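Local coordinates for ribonuclease (Nicotiana glutinosa, PDB 1IYB), which probably cleaves single-stranded RNA as a member of the ribonuclease T2 family and binds guanosine-5'-monophosphate in a guanine site, at residues D9-F13 and C191-P195; S20-K25 and N165-S169; I130-I136 and I148-I152; A159-E163 and L174-I179. The contacts are given in a common frame with arbitrary orientation. Numbering follows the deposited sequence.

Contact 1. Residues D9-F13 and C191-P195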
loop_
_atom_site.group_PDB
_atom_site.type_symbol
_atom_site.label_atom_id
_atom_site.label_comp_id
_atom_site.label_asym_id
_atom_site.label_seq_id
_atom_site.Cartn_x
_atom_site.Cartn_y
_atom_site.Cartn_z
ATOM N N ASP A 9 9.962 0.257 13.107
ATOM C CA ASP A 9 10.177 0.298 14.554
ATOM C C ASP A 9 9.911 -1.017 15.291
ATOM O O ASP A 9 10.698 -1.419 16.147
ATOM C CB ASP A 9 9.311 1.404 15.163
ATOM C CG ASP A 9 9.765 2.794 14.751
ATOM O OD1 ASP A 9 8.895 3.648 14.462
ATOM O OD2 ASP A 9 10.994 3.028 14.725
ATOM N N PHE A 10 8.805 -1.682 14.967
ATOM C CA PHE A 10 8.447 -2.934 15.633
ATOM C C PHE A 10 7.650 -3.820 14.678
ATOM O O PHE A 10 7.377 -3.419 13.549
ATOM C CB PHE A 10 7.607 -2.627 16.881
ATOM C CG PHE A 10 6.258 -2.039 16.576
ATOM C CD1 PHE A 10 5.155 -2.862 16.353
ATOM C CD2 PHE A 10 6.087 -0.659 16.489
ATOM C CE1 PHE A 10 3.905 -2.318 16.047
ATOM C CE2 PHE A 10 4.845 -0.107 16.184
ATOM C CZ PHE A 10 3.749 -0.937 15.962
ATOM N N PHE A 11 7.289 -5.023 15.120
ATOM C CA PHE A 11 6.496 -5.924 14.281
ATOM C C PHE A 11 5.139 -6.216 14.897
ATOM O O PHE A 11 4.991 -6.251 16.117
ATOM C CB PHE A 11 7.113 -7.324 14.127
ATOM C CG PHE A 11 8.482 -7.371 13.521
ATOM C CD1 PHE A 11 9.616 -7.270 14.323
ATOM C CD2 PHE A 11 8.642 -7.646 12.165
ATOM C CE1 PHE A 11 10.889 -7.454 13.786
ATOM C CE2 PHE A 11 9.909 -7.829 11.616
ATOM C CZ PHE A 11 11.037 -7.736 12.429
ATOM N N TYR A 12 4.159 -6.447 14.035
ATOM C CA TYR A 12 2.841 -6.896 14.469
ATOM C C TYR A 12 2.862 -8.362 14.044
ATOM O O TYR A 12 3.118 -8.655 12.872
ATOM C CB TYR A 12 1.701 -6.226 13.694
ATOM C CG TYR A 12 1.216 -4.890 14.214
ATOM C CD1 TYR A 12 0.989 -3.837 13.334
ATOM C CD2 TYR A 12 0.953 -4.685 15.569
ATOM C CE1 TYR A 12 0.518 -2.610 13.778
ATOM C CE2 TYR A 12 0.476 -3.450 16.030
ATOM C CZ TYR A 12 0.264 -2.419 15.123
ATOM O OH TYR A 12 -0.189 -1.188 15.541
ATOM N N PHE A 13 2.650 -9.287 14.977
ATOM C CA PHE A 13 2.568 -10.697 14.603
ATOM C C PHE A 13 1.060 -10.905 14.543
ATOM O O PHE A 13 0.375 -10.850 15.569
ATOM C CB PHE A 13 3.203 -11.611 15.656
ATOM C CG PHE A 13 2.995 -13.075 15.382
ATOM C CD1 PHE A 13 3.379 -13.635 14.164
ATOM C CD2 PHE A 13 2.390 -13.890 16.330
ATOM C CE1 PHE A 13 3.160 -14.991 13.896
ATOM C CE2 PHE A 13 2.168 -15.245 16.069
ATOM C CZ PHE A 13 2.552 -15.795 14.854
ATOM N N CYS A 191 2.451 -2.969 22.488
ATOM C CA CYS A 191 2.289 -2.263 21.225
ATOM C C CYS A 191 2.310 -0.750 21.421
ATOM O O CYS A 191 1.549 -0.214 22.220
ATOM C CB CYS A 191 0.969 -2.649 20.571
ATOM S SG CYS A 191 0.840 -4.355 19.943
ATOM N N PRO A 192 3.187 -0.042 20.688
ATOM C CA PRO A 192 3.277 1.417 20.804
ATOM C C PRO A 192 1.996 2.079 20.295
ATOM O O PRO A 192 1.677 3.210 20.662
ATOM C CB PRO A 192 4.483 1.760 19.926
ATOM C CG PRO A 192 5.322 0.520 19.994
ATOM C CD PRO A 192 4.288 -0.568 19.863
ATOM N N ILE A 193 1.270 1.360 19.445
ATOM C CA ILE A 193 0.029 1.858 18.863
ATOM C C ILE A 193 -0.790 0.681 18.331
ATOM O O ILE A 193 -0.230 -0.351 17.954
ATOM C CB ILE A 193 0.324 2.864 17.714
ATOM C CG1 ILE A 193 -0.973 3.525 17.240
ATOM C CG2 ILE A 193 1.026 2.153 16.556
ATOM C CD1 ILE A 193 -0.747 4.655 16.242
ATOM N N PHE A 194 -2.111 0.841 18.321
ATOM C CA PHE A 194 -3.033 -0.192 17.848
ATOM C C PHE A 194 -3.874 0.320 16.681
ATOM O O PHE A 194 -4.313 1.467 16.683
ATOM C CB PHE A 194 -3.991 -0.612 18.967
ATOM C CG PHE A 194 -3.353 -1.417 20.062
ATOM C CD1 PHE A 194 -2.952 -2.728 19.835
ATOM C CD2 PHE A 194 -3.186 -0.874 21.333
ATOM C CE1 PHE A 194 -2.395 -3.493 20.859
ATOM C CE2 PHE A 194 -2.629 -1.630 22.365
ATOM C CZ PHE A 194 -2.234 -2.943 22.126
ATOM N N PRO A 195 -4.112 -0.526 15.669
ATOM C CA PRO A 195 -4.924 -0.087 14.530
ATOM C C PRO A 195 -6.400 -0.095 14.939
ATOM O O PRO A 195 -6.751 -0.628 15.993
ATOM C CB PRO A 195 -4.630 -1.144 13.464
ATOM C CG PRO A 195 -3.280 -1.683 13.860
ATOM C CD PRO A 195 -3.411 -1.780 15.355
#

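Contact 2. Residues S20-K25 and N165-S169. With 5GP (guanosine-5'-monophosphate), chain C.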
loop_
_atom_site.group_PDB
_atom_site.type_symbol
_atom_site.label_atom_id
_atom_site.label_comp_id
_atom_site.label_asym_id
_atom_site.label_seq_id
_atom_site.Cartn_x
_atom_site.Cartn_y
_atom_site.Cartn_z
ATOM N N SER A 20 -13.887 -16.830 10.858
ATOM C CA SER A 20 -14.313 -15.473 10.534
ATOM C C SER A 20 -13.903 -15.043 9.132
ATOM O O SER A 20 -14.436 -14.080 8.581
ATOM C CB SER A 20 -13.754 -14.488 11.561
ATOM O OG SER A 20 -14.385 -14.678 12.816
ATOM N N TYR A 21 -12.934 -15.740 8.555
ATOM C CA TYR A 21 -12.509 -15.412 7.204
ATOM C C TYR A 21 -13.460 -16.096 6.226
ATOM O O TYR A 21 -13.683 -15.614 5.116
ATOM C CB TYR A 21 -11.088 -15.921 6.942
ATOM C CG TYR A 21 -10.528 -15.499 5.598
ATOM C CD1 TYR A 21 -9.842 -14.296 5.455
ATOM C CD2 TYR A 21 -10.698 -16.298 4.466
ATOM C CE1 TYR A 21 -9.335 -13.896 4.220
ATOM C CE2 TYR A 21 -10.196 -15.906 3.223
ATOM C CZ TYR A 21 -9.515 -14.707 3.112
ATOM O OH TYR A 21 -8.991 -14.321 1.900
ATOM N N CYS A 22 -14.036 -17.209 6.665
ATOM C CA CYS A 22 -14.915 -18.014 5.824
ATOM C C CYS A 22 -16.430 -17.879 5.944
ATOM O O CYS A 22 -17.158 -18.588 5.248
ATOM C CB CYS A 22 -14.557 -19.486 6.008
ATOM S SG CYS A 22 -13.013 -20.003 5.197
ATOM N N ASP A 23 -16.919 -16.989 6.801
ATOM C CA ASP A 23 -18.365 -16.852 6.952
ATOM C C ASP A 23 -18.910 -15.490 6.531
ATOM O O ASP A 23 -19.955 -15.057 7.020
ATOM C CB ASP A 23 -18.765 -17.149 8.400
ATOM C CG ASP A 23 -18.249 -16.107 9.368
ATOM O OD1 ASP A 23 -17.396 -15.296 8.959
ATOM O OD2 ASP A 23 -18.691 -16.105 10.536
ATOM N N THR A 24 -18.209 -14.818 5.623
ATOM C CA THR A 24 -18.653 -13.515 5.148
ATOM C C THR A 24 -19.388 -13.691 3.823
ATOM O O THR A 24 -19.619 -14.818 3.379
ATOM C CB THR A 24 -17.469 -12.555 4.922
ATOM O OG1 THR A 24 -16.732 -12.967 3.764
ATOM C CG2 THR A 24 -16.547 -12.552 6.134
ATOM N N LYS A 25 -19.752 -12.579 3.193
ATOM C CA LYS A 25 -20.452 -12.629 1.915
ATOM C C LYS A 25 -19.510 -13.054 0.793
ATOM O O LYS A 25 -19.955 -13.497 -0.265
ATOM C CB LYS A 25 -21.065 -11.265 1.590
ATOM C CG LYS A 25 -22.145 -10.825 2.566
ATOM C CD LYS A 25 -22.783 -9.513 2.134
ATOM C CE LYS A 25 -23.881 -9.090 3.098
ATOM N NZ LYS A 25 -24.953 -10.121 3.206
ATOM N N ASN A 165 -14.375 -8.260 11.891
ATOM C CA ASN A 165 -14.953 -8.076 10.570
ATOM C C ASN A 165 -16.410 -8.493 10.735
ATOM O O ASN A 165 -16.847 -8.769 11.854
ATOM C CB ASN A 165 -14.215 -8.885 9.482
ATOM C CG ASN A 165 -14.453 -10.387 9.557
ATOM O OD1 ASN A 165 -14.178 -11.103 8.590
ATOM N ND2 ASN A 165 -14.940 -10.872 10.684
ATOM N N VAL A 166 -17.173 -8.526 9.653
ATOM C CA VAL A 166 -18.579 -8.884 9.763
ATOM C C VAL A 166 -18.909 -10.151 8.991
ATOM O O VAL A 166 -18.384 -10.371 7.903
ATOM C CB VAL A 166 -19.474 -7.738 9.244
ATOM C CG1 VAL A 166 -20.935 -8.084 9.452
ATOM C CG2 VAL A 166 -19.124 -6.441 9.959
ATOM N N ASP A 167 -19.773 -10.984 9.562
ATOM C CA ASP A 167 -20.175 -12.218 8.897
ATOM C C ASP A 167 -21.343 -11.893 7.974
ATOM O O ASP A 167 -21.653 -10.724 7.754
ATOM C CB ASP A 167 -20.578 -13.284 9.925
ATOM C CG ASP A 167 -21.842 -12.926 10.691
ATOM O OD1 ASP A 167 -22.179 -13.660 11.644
ATOM O OD2 ASP A 167 -22.502 -11.925 10.343
ATOM N N GLU A 168 -21.989 -12.920 7.433
ATOM C CA GLU A 168 -23.116 -12.697 6.535
ATOM C C GLU A 168 -24.328 -12.147 7.281
ATOM O O GLU A 168 -25.049 -11.295 6.761
ATOM C CB GLU A 168 -23.500 -13.997 5.824
ATOM C CG GLU A 168 -22.402 -14.580 4.955
ATOM C CD GLU A 168 -22.904 -15.693 4.055
ATOM O OE1 GLU A 168 -23.733 -15.407 3.163
ATOM O OE2 GLU A 168 -22.475 -16.852 4.239
ATOM N N SER A 169 -24.546 -12.631 8.500
ATOM C CA SER A 169 -25.681 -12.191 9.308
ATOM C C SER A 169 -25.515 -10.773 9.855
ATOM O O SER A 169 -26.391 -10.266 10.558
ATOM C CB SER A 169 -25.909 -13.165 10.467
ATOM O OG SER A 169 -26.214 -14.465 9.990
HETATM P P 5GP C . -1.558 -8.109 4.059
HETATM O O1P 5GP C . -1.072 -6.741 3.854
HETATM O O2P 5GP C . -0.474 -9.032 4.580
HETATM O O3P 5GP C . -2.803 -8.112 5.012
HETATM O "O5'" 5GP C . -2.124 -8.798 2.685
HETATM C "C5'" 5GP C . -2.817 -10.101 2.703
HETATM C "C4'" 5GP C . -3.280 -10.600 1.313
HETATM O "O4'" 5GP C . -2.917 -12.050 1.246
HETATM C "C3'" 5GP C . -4.767 -10.606 0.968
HETATM O "O3'" 5GP C . -5.242 -9.372 0.451
HETATM C "C2'" 5GP C . -4.920 -11.730 -0.064
HETATM O "O2'" 5GP C . -4.684 -11.270 -1.412
HETATM C "C1'" 5GP C . -3.890 -12.747 0.398
HETATM N N9 5GP C . -4.347 -14.024 1.032
HETATM C C8 5GP C . -4.212 -15.322 0.591
HETATM N N7 5GP C . -4.629 -16.251 1.427
HETATM C C5 5GP C . -5.081 -15.482 2.518
HETATM C C6 5GP C . -5.653 -15.932 3.754
HETATM O O6 5GP C . -5.868 -17.083 4.116
HETATM N N1 5GP C . -5.985 -14.833 4.607
HETATM C C2 5GP C . -5.774 -13.497 4.275
HETATM N N2 5GP C . -6.162 -12.625 5.229
HETATM N N3 5GP C . -5.236 -13.071 3.116
HETATM C C4 5GP C . -4.914 -14.121 2.285
HETATM O O HOH W 1 -21.343 -16.848 11.735
#

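Contact 3. Residues I130-I136 and I148-I152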
loop_
_atom_site.group_PDB
_atom_site.type_symbol
_atom_site.label_atom_id
_atom_site.label_comp_id
_atom_site.label_asym_id
_atom_site.label_seq_id
_atom_site.Cartn_x
_atom_site.Cartn_y
_atom_site.Cartn_z
ATOM N N ILE A 130 -5.306 -20.502 24.674
ATOM C CA ILE A 130 -5.367 -19.442 25.670
ATOM C C ILE A 130 -6.825 -19.059 25.900
ATOM O O ILE A 130 -7.282 -18.962 27.039
ATOM C CB ILE A 130 -4.597 -18.183 25.206
ATOM C CG1 ILE A 130 -3.092 -18.452 25.214
ATOM C CG2 ILE A 130 -4.947 -16.996 26.100
ATOM C CD1 ILE A 130 -2.284 -17.375 24.520
ATOM N N LEU A 131 -7.558 -18.857 24.812
ATOM C CA LEU A 131 -8.950 -18.462 24.921
ATOM C C LEU A 131 -9.827 -19.550 25.523
ATOM O O LEU A 131 -10.636 -19.275 26.408
ATOM C CB LEU A 131 -9.482 -18.019 23.553
ATOM C CG LEU A 131 -8.839 -16.707 23.075
ATOM C CD1 LEU A 131 -9.291 -16.376 21.661
ATOM C CD2 LEU A 131 -9.202 -15.579 24.036
ATOM N N GLN A 132 -9.664 -20.788 25.071
ATOM C CA GLN A 132 -10.488 -21.853 25.622
ATOM C C GLN A 132 -10.137 -22.101 27.087
ATOM O O GLN A 132 -10.979 -22.559 27.864
ATOM C CB GLN A 132 -10.352 -23.124 24.774
ATOM C CG GLN A 132 -10.939 -22.940 23.370
ATOM C CD GLN A 132 -11.188 -24.242 22.629
ATOM O OE1 GLN A 132 -10.254 -24.946 22.245
ATOM N NE2 GLN A 132 -12.460 -24.570 22.426
ATOM N N GLY A 133 -8.909 -21.763 27.470
ATOM C CA GLY A 133 -8.494 -21.935 28.850
ATOM C C GLY A 133 -9.247 -20.984 29.764
ATOM O O GLY A 133 -9.327 -21.196 30.977
ATOM N N ALA A 134 -9.806 -19.930 29.175
ATOM C CA ALA A 134 -10.563 -18.935 29.925
ATOM C C ALA A 134 -12.066 -19.057 29.671
ATOM O O ALA A 134 -12.838 -18.170 30.032
ATOM C CB ALA A 134 -10.080 -17.530 29.561
ATOM N N GLY A 135 -12.479 -20.154 29.045
ATOM C CA GLY A 135 -13.892 -20.355 28.779
ATOM C C GLY A 135 -14.427 -19.616 27.566
ATOM O O GLY A 135 -15.634 -19.429 27.428
ATOM N N ILE A 136 -13.524 -19.191 26.688
ATOM C CA ILE A 136 -13.897 -18.473 25.473
ATOM C C ILE A 136 -13.665 -19.433 24.310
ATOM O O ILE A 136 -12.533 -19.634 23.878
ATOM C CB ILE A 136 -13.032 -17.197 25.311
ATOM C CG1 ILE A 136 -13.230 -16.297 26.537
ATOM C CG2 ILE A 136 -13.406 -16.454 24.033
ATOM C CD1 ILE A 136 -12.316 -15.084 26.591
ATOM N N ILE A 148 -11.613 -11.083 26.018
ATOM C CA ILE A 148 -10.689 -11.664 25.054
ATOM C C ILE A 148 -9.296 -11.062 25.237
ATOM O O ILE A 148 -8.297 -11.781 25.294
ATOM C CB ILE A 148 -11.197 -11.418 23.607
ATOM C CG1 ILE A 148 -12.510 -12.180 23.386
ATOM C CG2 ILE A 148 -10.147 -11.854 22.586
ATOM C CD1 ILE A 148 -13.220 -11.823 22.090
ATOM N N LYS A 149 -9.239 -9.739 25.340
ATOM C CA LYS A 149 -7.968 -9.045 25.528
ATOM C C LYS A 149 -7.280 -9.467 26.823
ATOM O O LYS A 149 -6.088 -9.770 26.837
ATOM C CB LYS A 149 -8.190 -7.532 25.576
ATOM C CG LYS A 149 -8.591 -6.892 24.267
ATOM C CD LYS A 149 -8.820 -5.402 24.473
ATOM C CE LYS A 149 -9.127 -4.687 23.171
ATOM N NZ LYS A 149 -9.267 -3.218 23.390
ATOM N N ASN A 150 -8.040 -9.490 27.912
ATOM C CA ASN A 150 -7.471 -9.829 29.209
ATOM C C ASN A 150 -7.079 -11.289 29.385
ATOM O O ASN A 150 -6.135 -11.592 30.113
ATOM C CB ASN A 150 -8.415 -9.372 30.324
ATOM C CG ASN A 150 -8.579 -7.859 30.352
ATOM O OD1 ASN A 150 -7.671 -7.121 29.959
ATOM N ND2 ASN A 150 -9.727 -7.389 30.825
ATOM N N ALA A 151 -7.785 -12.194 28.716
ATOM C CA ALA A 151 -7.446 -13.607 28.803
ATOM C C ALA A 151 -6.061 -13.778 28.181
ATOM O O ALA A 151 -5.214 -14.505 28.696
ATOM C CB ALA A 151 -8.470 -14.443 28.046
ATOM N N ILE A 152 -5.835 -13.088 27.067
ATOM C CA ILE A 152 -4.553 -13.163 26.381
ATOM C C ILE A 152 -3.451 -12.462 27.176
ATOM O O ILE A 152 -2.343 -12.982 27.301
ATOM C CB ILE A 152 -4.666 -12.556 24.967
ATOM C CG1 ILE A 152 -5.611 -13.424 24.127
ATOM C CG2 ILE A 152 -3.289 -12.460 24.319
ATOM C CD1 ILE A 152 -6.060 -12.771 22.839
#

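Contact 4. Residues A159-E163 and L174-I179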
loop_
_atom_site.group_PDB
_atom_site.type_symbol
_atom_site.label_atom_id
_atom_site.label_comp_id
_atom_site.label_asym_id
_atom_site.label_seq_id
_atom_site.Cartn_x
_atom_site.Cartn_y
_atom_site.Cartn_z
ATOM N N ALA A 159 -0.633 -6.942 26.228
ATOM C CA ALA A 159 -1.970 -6.623 25.737
ATOM C C ALA A 159 -2.044 -6.772 24.218
ATOM O O ALA A 159 -1.257 -6.174 23.488
ATOM C CB ALA A 159 -2.341 -5.201 26.131
ATOM N N PRO A 160 -2.993 -7.578 23.724
ATOM C CA PRO A 160 -3.129 -7.774 22.281
ATOM C C PRO A 160 -4.030 -6.748 21.605
ATOM O O PRO A 160 -4.784 -6.022 22.258
ATOM C CB PRO A 160 -3.735 -9.164 22.195
ATOM C CG PRO A 160 -4.707 -9.130 23.337
ATOM C CD PRO A 160 -3.870 -8.512 24.457
ATOM N N GLY A 161 -3.935 -6.704 20.282
ATOM C CA GLY A 161 -4.779 -5.837 19.484
ATOM C C GLY A 161 -5.810 -6.775 18.882
ATOM O O GLY A 161 -5.457 -7.861 18.412
ATOM N N ILE A 162 -7.079 -6.383 18.905
ATOM C CA ILE A 162 -8.143 -7.224 18.367
ATOM C C ILE A 162 -8.833 -6.562 17.173
ATOM O O ILE A 162 -9.275 -5.417 17.262
ATOM C CB ILE A 162 -9.212 -7.521 19.446
ATOM C CG1 ILE A 162 -8.546 -8.056 20.717
ATOM C CG2 ILE A 162 -10.224 -8.522 18.908
ATOM C CD1 ILE A 162 -7.787 -9.357 20.531
ATOM N N GLU A 163 -8.924 -7.288 16.062
ATOM C CA GLU A 163 -9.570 -6.775 14.857
ATOM C C GLU A 163 -10.797 -7.617 14.556
ATOM O O GLU A 163 -10.754 -8.844 14.656
ATOM C CB GLU A 163 -8.623 -6.843 13.656
ATOM C CG GLU A 163 -9.185 -6.190 12.402
ATOM C CD GLU A 163 -8.417 -6.559 11.145
ATOM O OE1 GLU A 163 -7.230 -6.929 11.255
ATOM O OE2 GLU A 163 -9.002 -6.469 10.046
ATOM N N LEU A 174 -14.817 -11.865 16.052
ATOM C CA LEU A 174 -13.376 -11.901 16.296
ATOM C C LEU A 174 -12.711 -12.401 15.018
ATOM O O LEU A 174 -12.908 -13.549 14.623
ATOM C CB LEU A 174 -13.069 -12.861 17.447
ATOM C CG LEU A 174 -11.602 -13.081 17.827
ATOM C CD1 LEU A 174 -10.978 -11.762 18.236
ATOM C CD2 LEU A 174 -11.512 -14.094 18.958
ATOM N N TYR A 175 -11.911 -11.548 14.387
ATOM C CA TYR A 175 -11.260 -11.903 13.131
ATOM C C TYR A 175 -9.742 -12.098 13.225
ATOM O O TYR A 175 -9.234 -13.168 12.893
ATOM C CB TYR A 175 -11.627 -10.841 12.090
ATOM C CG TYR A 175 -10.955 -10.976 10.748
ATOM C CD1 TYR A 175 -10.804 -12.219 10.137
ATOM C CD2 TYR A 175 -10.496 -9.848 10.071
ATOM C CE1 TYR A 175 -10.210 -12.332 8.882
ATOM C CE2 TYR A 175 -9.906 -9.950 8.822
ATOM C CZ TYR A 175 -9.766 -11.194 8.234
ATOM O OH TYR A 175 -9.177 -11.298 6.995
ATOM N N GLN A 176 -9.011 -11.078 13.661
ATOM C CA GLN A 176 -7.561 -11.215 13.778
ATOM C C GLN A 176 -7.058 -10.701 15.118
ATOM O O GLN A 176 -7.676 -9.831 15.737
ATOM C CB GLN A 176 -6.846 -10.465 12.647
ATOM C CG GLN A 176 -7.323 -10.839 11.252
ATOM C CD GLN A 176 -6.341 -10.439 10.173
ATOM O OE1 GLN A 176 -5.499 -11.233 9.767
ATOM N NE2 GLN A 176 -6.437 -9.198 9.712
ATOM N N ILE A 177 -5.934 -11.250 15.563
ATOM C CA ILE A 177 -5.328 -10.857 16.825
ATOM C C ILE A 177 -3.878 -10.467 16.573
ATOM O O ILE A 177 -3.124 -11.212 15.944
ATOM C CB ILE A 177 -5.420 -12.003 17.852
ATOM C CG1 ILE A 177 -6.893 -12.232 18.206
ATOM C CG2 ILE A 177 -4.606 -11.672 19.108
ATOM C CD1 ILE A 177 -7.133 -13.315 19.233
ATOM N N TYR A 178 -3.514 -9.280 17.055
ATOM C CA TYR A 178 -2.178 -8.709 16.888
ATOM C C TYR A 178 -1.363 -8.732 18.180
ATOM O O TYR A 178 -1.851 -8.334 19.240
ATOM C CB TYR A 178 -2.290 -7.245 16.435
ATOM C CG TYR A 178 -2.932 -6.994 15.084
ATOM C CD1 TYR A 178 -4.200 -7.492 14.775
ATOM C CD2 TYR A 178 -2.290 -6.200 14.135
ATOM C CE1 TYR A 178 -4.811 -7.199 13.552
ATOM C CE2 TYR A 178 -2.890 -5.901 12.913
ATOM C CZ TYR A 178 -4.147 -6.402 12.628
ATOM O OH TYR A 178 -4.737 -6.096 11.422
ATOM N N ILE A 179 -0.116 -9.178 18.081
ATOM C CA ILE A 179 0.800 -9.219 19.222
ATOM C C ILE A 179 2.062 -8.503 18.751
ATOM O O ILE A 179 2.543 -8.769 17.653
ATOM C CB ILE A 179 1.161 -10.670 19.611
ATOM C CG1 ILE A 179 -0.108 -11.443 19.979
ATOM C CG2 ILE A 179 2.151 -10.669 20.770
ATOM C CD1 ILE A 179 -0.869 -10.851 21.134
#

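Contact 1. Residues D9-F13 and C191-P195
A loop from late in the chain is held here against one face of the four-stranded antiparallel sheet of a T2-type ribonuclease, on its inner strand 10-16, which begins with a classic beta bulge, Asp9 and Phe10 both facing Asn48. Pro192 lays its CD over the face of the Phe10 ring, 3.8 Å from the centroid and 12° off the normal, a CH-pi contact in which CD-H, polarised by the ring N, points at the pi face, while CG2 of Ile193 meets the ring edge at Phe10 CZ (4.2 Å). The loop forms no backbone pairing with 9-13, whose strand already pairs with 41-48 and 172-182; the direct hydrogen bond comes from a side chain. Tyr12 OH donates to the carbonyl O of Ile193 at 2.6 Å, and CD of Pro195 lies 3.3 Å from the same OH. Cys191 SG approaches Tyr12 CE2 to 4.0 Å, a sulfur-aromatic contact at the ring edge, and its disulfide to Cys180 ties the loop to strand 172-182.

Contact 2. Residues S20-K25 and N165-S169
Asn165, near the end of strand 161-166, points its side chain toward the end of helix 18-21. Its OD1 sits 3.0 Å from Ser20 O, two acceptors that cannot bond to each other; the amide instead spends its ND2 on Gln173, while Ser20 OG bonds to Leu174 O. Val166 turns its side chain away and offers its backbone: its carbonyl O lies 3.4 Å from Thr24 CG2, the methyl of a threonine whose hydroxyl is engaged with Gln26. The nearest CA pair is that of Asp167 and Thr24, 4.2 Å apart. Asp167 and Asp23 are like charges, OD1 to OD2 4.4 Å, with a water near both, 3.0 Å from Asp23 OD2 and 3.3 Å from Asp167 OD1; Gln173 also bonds to Asp23, and Asn171 to Asp167. Glu168 then gives the direct hydrogen bond, its N to Asp23 O at 3.0 Å, and its CG lies 3.2 Å from Thr24 O. This is a surface join between a hairpin end and the end of helix 18-21, whose Tyr21 has the guanine over one face of its ring, Tyr21 CE1 to 5GP N1 3.5 Å, so it borders the nucleotide-binding site of this T2 ribonuclease.

Contact 3. Residues I130-I136 and I148-I152
Four isoleucines and a leucine, all with chi1 near -60° and chi2 near 180° (mt), fill the interface between the end of helix 127-133 and helix 145-156. The conformation suits the four on helices; Ile136, beyond the helix end, adopts it too. In Ile130, which points toward the other helix, chi1 of -70° sets CG2 3.6 Å from Ala151 O and 4.1 Å from Ile152 CG1. Leu131 starts sideways, but its mt rotamer places CD2 against Ile148 CG2 (4.1 Å), Ala151 CB (4.2 Å) and Ile152 CG1 (4.2 Å). Two alanines suit a close approach: Ala134 and Ala151 touch CB to CB at 3.8 Å, their CA atoms 6.3 Å apart. The first helix ends in a Schellman motif, with Ile136 N bonded to Leu131 O at 2.9 Å and Gly135 N to Gln132 O at 3.1 Å. Gly135 is its C-prime residue; at its positive phi a CB would press on the preceding carbonyl. The reversal brings Ile136 back toward helix 145-156, where its CD1 lies 4.3 Å from Ile148 CG1 and 4.2 Å from Ala151 CB. No hydrogen bond crosses between the segments. Beyond them, Ile148 reaches Ile162 of the sheet and Ile152 meets Pro160.

Contact 4. Residues A159-E163 and L174-I179
Glu163 OE1 accepts two hydrogen bonds, from Tyr178 OH at 2.6 Å and from Gln176 NE2 at 2.9 Å, so a carboxylate is well matched to two donors on the neighbouring strand; Gln176 OE1 turns to His43. Beneath these side chains the backbones pair antiparallel. Gly161 and Tyr178 exchange N-to-O bonds of 2.8 Å each way, and Glu163 N reaches Gln176 O at 2.9 Å. Glu163 O accepts from both Gln176 N and Tyr175 N, each at 3.0 Å. A CB on Gly161 would crowd Tyr178 CB, so glycine fits there. On the face of Ile162 and Ile177, Ile162 CD1 meets Ile177 CG1 at 3.8 Å; Ile162 CG2 to Leu174 CD1 (3.4 Å) and Pro160 CB to Ile179 CD1 (3.5 Å) extend this apolar layer, which helix 145-156 covers. Antiparallel strands 161-166 and 172-182, joined by a short turn, form a beta hairpin, here with a classic bulge at Tyr175 and Gln176 opposite Glu163, beside the guanosine-5'-monophosphate pocket that Tyr175 helps line.

Overall arrangement
Strand 10-16 opens contact 1 near the N terminus, and the partner loop 191-195 closes it 178 residues later, so the other three contacts nest inside. Helix 18-21 follows that strand and opens contact 2, which closes at 165-169 and encloses contact 3, where 148-152 closes a short loop back to 130-136. Contact 4 then closes the hairpin, 159-163 with 174-179; its segments alternate with those of contact 2, so these two cross, sharing strand 161-166. Contact 4 touches contact 1 through neighbouring strands 10-16 and 172-182, contact 3 through helix 145-156, and contact 2 through a hydrogen bond from Ser20 to Leu174. Contacts 1 and 2, 25 Å apart between centres, do not touch.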